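Local coordinates for synaptonemal complex protein 2 (Mus musculus, PDB 5IWZ) that is a major component of the axial and lateral elements of the synaptonemal complex in meiotic prophase and is required for normal chromosome synapsis and fertility, at residues A[32-37]-A[74-79]; A[10-14]-A[41-45]. All blocks are in the same frame, centred on the assembly; numbering follows the deposited sequence.

Interaction 1 of 2, residues A[32-37]-A[74-79]; sequences LLQIDI and ISIGRC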
# COMPACT_ATOMS: atom_id res chain seq x y z
N LEU A 32 -3.96 13.05 24.79
CA LEU A 32 -5.22 13.14 24.05
C LEU A 32 -5.47 11.88 23.23
O LEU A 32 -6.62 11.46 23.07
CB LEU A 32 -5.23 14.35 23.12
CG LEU A 32 -5.09 15.73 23.74
CD1 LEU A 32 -5.40 16.75 22.67
CD2 LEU A 32 -6.01 15.87 24.94
N LEU A 33 -4.41 11.27 22.70
CA LEU A 33 -4.57 10.07 21.89
C LEU A 33 -5.14 8.90 22.69
O LEU A 33 -5.50 7.89 22.09
CB LEU A 33 -3.23 9.67 21.27
CG LEU A 33 -2.68 10.58 20.16
CD1 LEU A 33 -1.35 10.07 19.67
CD2 LEU A 33 -3.66 10.70 19.01
N GLN A 34 -5.26 9.02 24.01
CA GLN A 34 -5.84 7.95 24.82
C GLN A 34 -7.31 8.17 25.14
O GLN A 34 -7.92 7.33 25.81
CB GLN A 34 -5.06 7.76 26.13
CG GLN A 34 -3.54 7.89 26.03
CD GLN A 34 -2.92 7.05 24.92
OE1 GLN A 34 -3.35 5.93 24.66
NE2 GLN A 34 -1.89 7.61 24.27
N ILE A 35 -7.89 9.28 24.68
CA ILE A 35 -9.31 9.58 24.87
C ILE A 35 -10.10 9.05 23.68
O ILE A 35 -9.63 9.11 22.53
CB ILE A 35 -9.54 11.10 25.02
CG1 ILE A 35 -8.68 11.69 26.13
CG2 ILE A 35 -11.00 11.40 25.31
CD1 ILE A 35 -8.80 13.20 26.21
N ASP A 36 -11.30 8.55 23.94
CA ASP A 36 -12.22 8.19 22.87
C ASP A 36 -13.01 9.43 22.47
O ASP A 36 -13.67 10.04 23.31
CB ASP A 36 -13.14 7.05 23.28
CG ASP A 36 -12.69 5.71 22.73
OD1 ASP A 36 -12.47 4.76 23.51
OD2 ASP A 36 -12.56 5.61 21.49
N ILE A 37 -12.94 9.77 21.18
CA ILE A 37 -13.61 10.96 20.67
C ILE A 37 -15.11 10.76 20.73
O ILE A 37 -15.64 9.75 20.23
CB ILE A 37 -13.15 11.26 19.23
CG1 ILE A 37 -11.65 11.56 19.18
CG2 ILE A 37 -13.96 12.42 18.64
CD1 ILE A 37 -11.26 12.81 19.92
N ILE A 74 -2.15 11.53 13.19
CA ILE A 74 -3.27 10.79 13.76
C ILE A 74 -4.16 11.70 14.59
O ILE A 74 -5.39 11.58 14.56
CB ILE A 74 -2.73 9.60 14.58
CG1 ILE A 74 -2.22 8.50 13.63
CG2 ILE A 74 -3.77 9.05 15.55
CD1 ILE A 74 -1.33 7.44 14.32
N SER A 75 -3.56 12.65 15.32
CA SER A 75 -4.34 13.58 16.14
C SER A 75 -5.26 14.45 15.28
O SER A 75 -6.42 14.68 15.64
CB SER A 75 -3.41 14.47 16.97
OG SER A 75 -2.50 13.68 17.72
N ILE A 76 -4.75 14.95 14.15
CA ILE A 76 -5.57 15.78 13.26
C ILE A 76 -6.74 14.97 12.72
O ILE A 76 -7.89 15.40 12.77
CB ILE A 76 -4.70 16.35 12.13
CG1 ILE A 76 -3.52 17.13 12.69
CG2 ILE A 76 -5.55 17.22 11.21
CD1 ILE A 76 -2.38 17.28 11.69
N GLY A 77 -6.45 13.77 12.21
CA GLY A 77 -7.51 12.94 11.64
C GLY A 77 -8.56 12.53 12.65
O GLY A 77 -9.76 12.62 12.39
N ARG A 78 -8.12 12.06 13.83
CA ARG A 78 -9.07 11.61 14.85
C ARG A 78 -10.00 12.74 15.28
O ARG A 78 -11.18 12.51 15.56
CB ARG A 78 -8.33 11.08 16.09
CG ARG A 78 -7.75 9.68 15.98
CD ARG A 78 -7.45 9.09 17.37
NE ARG A 78 -7.33 10.12 18.40
CZ ARG A 78 -8.03 10.15 19.53
NH1 ARG A 78 -8.90 9.19 19.80
NH2 ARG A 78 -7.85 11.13 20.41
N CYS A 79 -9.47 13.95 15.37
CA CYS A 79 -10.26 15.07 15.84
C CYS A 79 -10.90 15.85 14.71
O CYS A 79 -11.56 16.86 14.99
CB CYS A 79 -9.38 16.00 16.69
SG CYS A 79 -8.56 15.16 18.05
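An arginine reaching out from the end portion of one helix into the loop that follows another makes this contact, in the N-terminal, armadillo-repeat-like part of the protein. The loop is 32-37, leaving helix 27-32 on its way to strand 43-45; the other side is 74-79, on helix 66-79. Leu32 to Ile35 form a type I beta turn, closed by Ile35 N bonding to Leu32 O at 3.0 Å, and the chain beyond it is extended. The loop thus bends round the tip of Arg78, whose NH1 donates a hydrogen bond to Ile35 O (2.8 Å, 154° at the hydrogen). The guanidinium is also sandwiched: Leu33 CA lies over one face and Ile37 CG1 over the other, the latter 3.7 Å from Arg78 NH1. Arginine suits this position because its long aliphatic stem can run past apolar neighbours and still deliver a donor to a main-chain carbonyl of a non-regular loop. Armadillo-like folds stack short helices into a superhelix, and here a polar tie to the loop between a helix and a short strand supplements apolar packing of that loop on the next helix layer. Those apolar contacts flank the arginine. Leu33 CD2 sits 3.8 Å from Ile74 CG2 and 3.4 Å from OG of Ser75, whose small side chain lets the leucine come close and whose hydroxyl bonds to Ser71 O in its own helix. Cys79, one turn after Ser75, has its SG 4.0 Å from Ile37 CD1, while Ile74 also touches Asp131 of helix 123-141.

Interaction 2 of 2, residues A[10-14]-A[41-45]; sequences LQQLE and VKIKC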
# COMPACT_ATOMS: atom_id res chain seq x y z
N LEU A 10 -9.57 17.25 25.45
CA LEU A 10 -9.60 17.38 24.00
C LEU A 10 -9.77 18.83 23.56
O LEU A 10 -9.21 19.24 22.53
CB LEU A 10 -10.71 16.53 23.40
CG LEU A 10 -10.39 15.05 23.36
CD1 LEU A 10 -11.64 14.28 23.04
CD2 LEU A 10 -9.30 14.76 22.34
N GLN A 11 -10.53 19.63 24.32
CA GLN A 11 -10.71 21.03 23.98
C GLN A 11 -9.40 21.80 23.95
O GLN A 11 -9.37 22.93 23.45
CB GLN A 11 -11.67 21.68 24.98
CG GLN A 11 -13.02 21.01 25.06
CD GLN A 11 -13.85 21.53 26.22
OE1 GLN A 11 -14.99 21.96 26.03
NE2 GLN A 11 -13.27 21.51 27.42
N GLN A 12 -8.33 21.21 24.48
CA GLN A 12 -7.01 21.81 24.56
C GLN A 12 -6.09 21.39 23.43
O GLN A 12 -4.88 21.61 23.52
CB GLN A 12 -6.36 21.43 25.90
CG GLN A 12 -7.18 21.81 27.09
CD GLN A 12 -6.80 23.16 27.60
OE1 GLN A 12 -5.99 23.28 28.52
NE2 GLN A 12 -7.38 24.20 27.01
N LEU A 13 -6.64 20.78 22.37
CA LEU A 13 -5.84 20.28 21.26
C LEU A 13 -4.84 21.32 20.77
O LEU A 13 -3.66 21.00 20.58
CB LEU A 13 -6.75 19.85 20.09
CG LEU A 13 -6.01 19.33 18.85
CD1 LEU A 13 -5.18 18.08 19.17
CD2 LEU A 13 -6.97 19.03 17.67
N GLU A 14 -5.29 22.56 20.54
CA GLU A 14 -4.36 23.55 20.01
C GLU A 14 -3.26 23.86 21.01
O GLU A 14 -2.09 24.02 20.64
CB GLU A 14 -5.10 24.83 19.59
CG GLU A 14 -4.15 25.87 19.01
CD GLU A 14 -4.83 26.93 18.14
OE1 GLU A 14 -6.05 26.84 17.90
OE2 GLU A 14 -4.12 27.86 17.69
N VAL A 41 -18.36 16.47 21.54
CA VAL A 41 -17.37 17.47 21.95
C VAL A 41 -17.02 18.40 20.80
O VAL A 41 -16.87 17.99 19.64
CB VAL A 41 -16.11 16.79 22.50
CG1 VAL A 41 -15.16 17.83 23.10
CG2 VAL A 41 -16.47 15.74 23.53
N LYS A 42 -16.87 19.68 21.13
CA LYS A 42 -16.45 20.73 20.20
C LYS A 42 -15.07 21.21 20.60
O LYS A 42 -14.87 21.69 21.72
CB LYS A 42 -17.45 21.88 20.20
CG LYS A 42 -18.86 21.45 19.83
CD LYS A 42 -19.78 22.62 19.60
CE LYS A 42 -20.80 22.26 18.55
NZ LYS A 42 -20.72 20.81 18.22
N ILE A 43 -14.12 21.09 19.68
CA ILE A 43 -12.75 21.55 19.89
C ILE A 43 -12.60 22.89 19.17
O ILE A 43 -12.71 22.96 17.94
CB ILE A 43 -11.72 20.54 19.37
CG1 ILE A 43 -12.00 19.16 19.96
CG2 ILE A 43 -10.32 21.01 19.73
CD1 ILE A 43 -11.17 18.03 19.31
N LYS A 44 -12.35 23.94 19.94
CA LYS A 44 -12.16 25.26 19.36
C LYS A 44 -10.71 25.42 18.93
O LYS A 44 -9.79 25.21 19.72
CB LYS A 44 -12.54 26.34 20.37
CG LYS A 44 -12.05 27.72 19.98
CD LYS A 44 -11.43 28.46 21.15
CE LYS A 44 -10.68 29.70 20.68
NZ LYS A 44 -9.45 29.34 19.91
N CYS A 45 -10.51 25.79 17.67
CA CYS A 45 -9.19 26.06 17.13
C CYS A 45 -9.16 27.41 16.44
O CYS A 45 -10.18 27.91 15.96
CB CYS A 45 -8.76 24.98 16.14
SG CYS A 45 -8.52 23.40 16.93
O HOH W 1 -8.04 23.76 20.91
O HOH W 2 -11.99 23.92 22.70
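The backbones come closest at Gln11 and Ile43, whose CA atoms are 4.6 Å apart; Glu14 CA and Cys45 CA follow at 6.2 Å. Segment 10-14 is a short 3-10 turn leading through Gln12, at the N-cap position, into helix 13-23, whereas 41-45 is extended and becomes strand 43-45. Two waters join the main chains. The first donates to Gln11 O (3.0 Å) and Lys44 O (2.6 Å) and accepts from Glu14 N (3.0 Å); the second donates to Gln11 O (2.9 Å) and accepts from Lys44 N (2.8 Å). Next to the waters, Ile43 CG2 packs 3.5 Å from Leu10 O and 3.8 Å from Leu13 CB, a beta-branched side chain well suited to a strand. Glu14 OE1 approaches Cys45 CA at 3.3 Å and accepts a hydrogen bond from Ser46 N, while OE2 forms a salt bridge with Lys52, so the buried carboxylate is compensated. At the exposed edge, Gln11 CG lies loosely against Val41 CG1, 4.3 Å away. Strand 43-45 pairs in parallel with 83-85, making this a helix start laid along the outer strand of a small mixed sheet at the N-terminal end of the armadillo-like domain.

Interactions 1 and 2 interlock along the chain, their segments alternating, and their centres lie 11 Å apart on one apolar cluster. Leu10 CD1 touches Ile37 CD1 at 3.5 Å and Ile35 CG2 at 3.7 Å; Leu32 CD1 meets Leu13 CD1, and Cys79 CB meets Ile43 CD1, each at 3.8 Å. Both contacts are partly buried; the buried members include Leu32, Leu10, Leu13, Ile43 and Cys79, and interaction 2 reaches further to the surface, with Gln11, Lys42 and Lys44 exposed. Their polar sides differ: 32-37 with 74-79 is tied directly by an arginine bonding to a loop carbonyl, whereas 10-14 with 41-45 is bridged by water. The first joins a loop to a helix, the second a helix start to a strand.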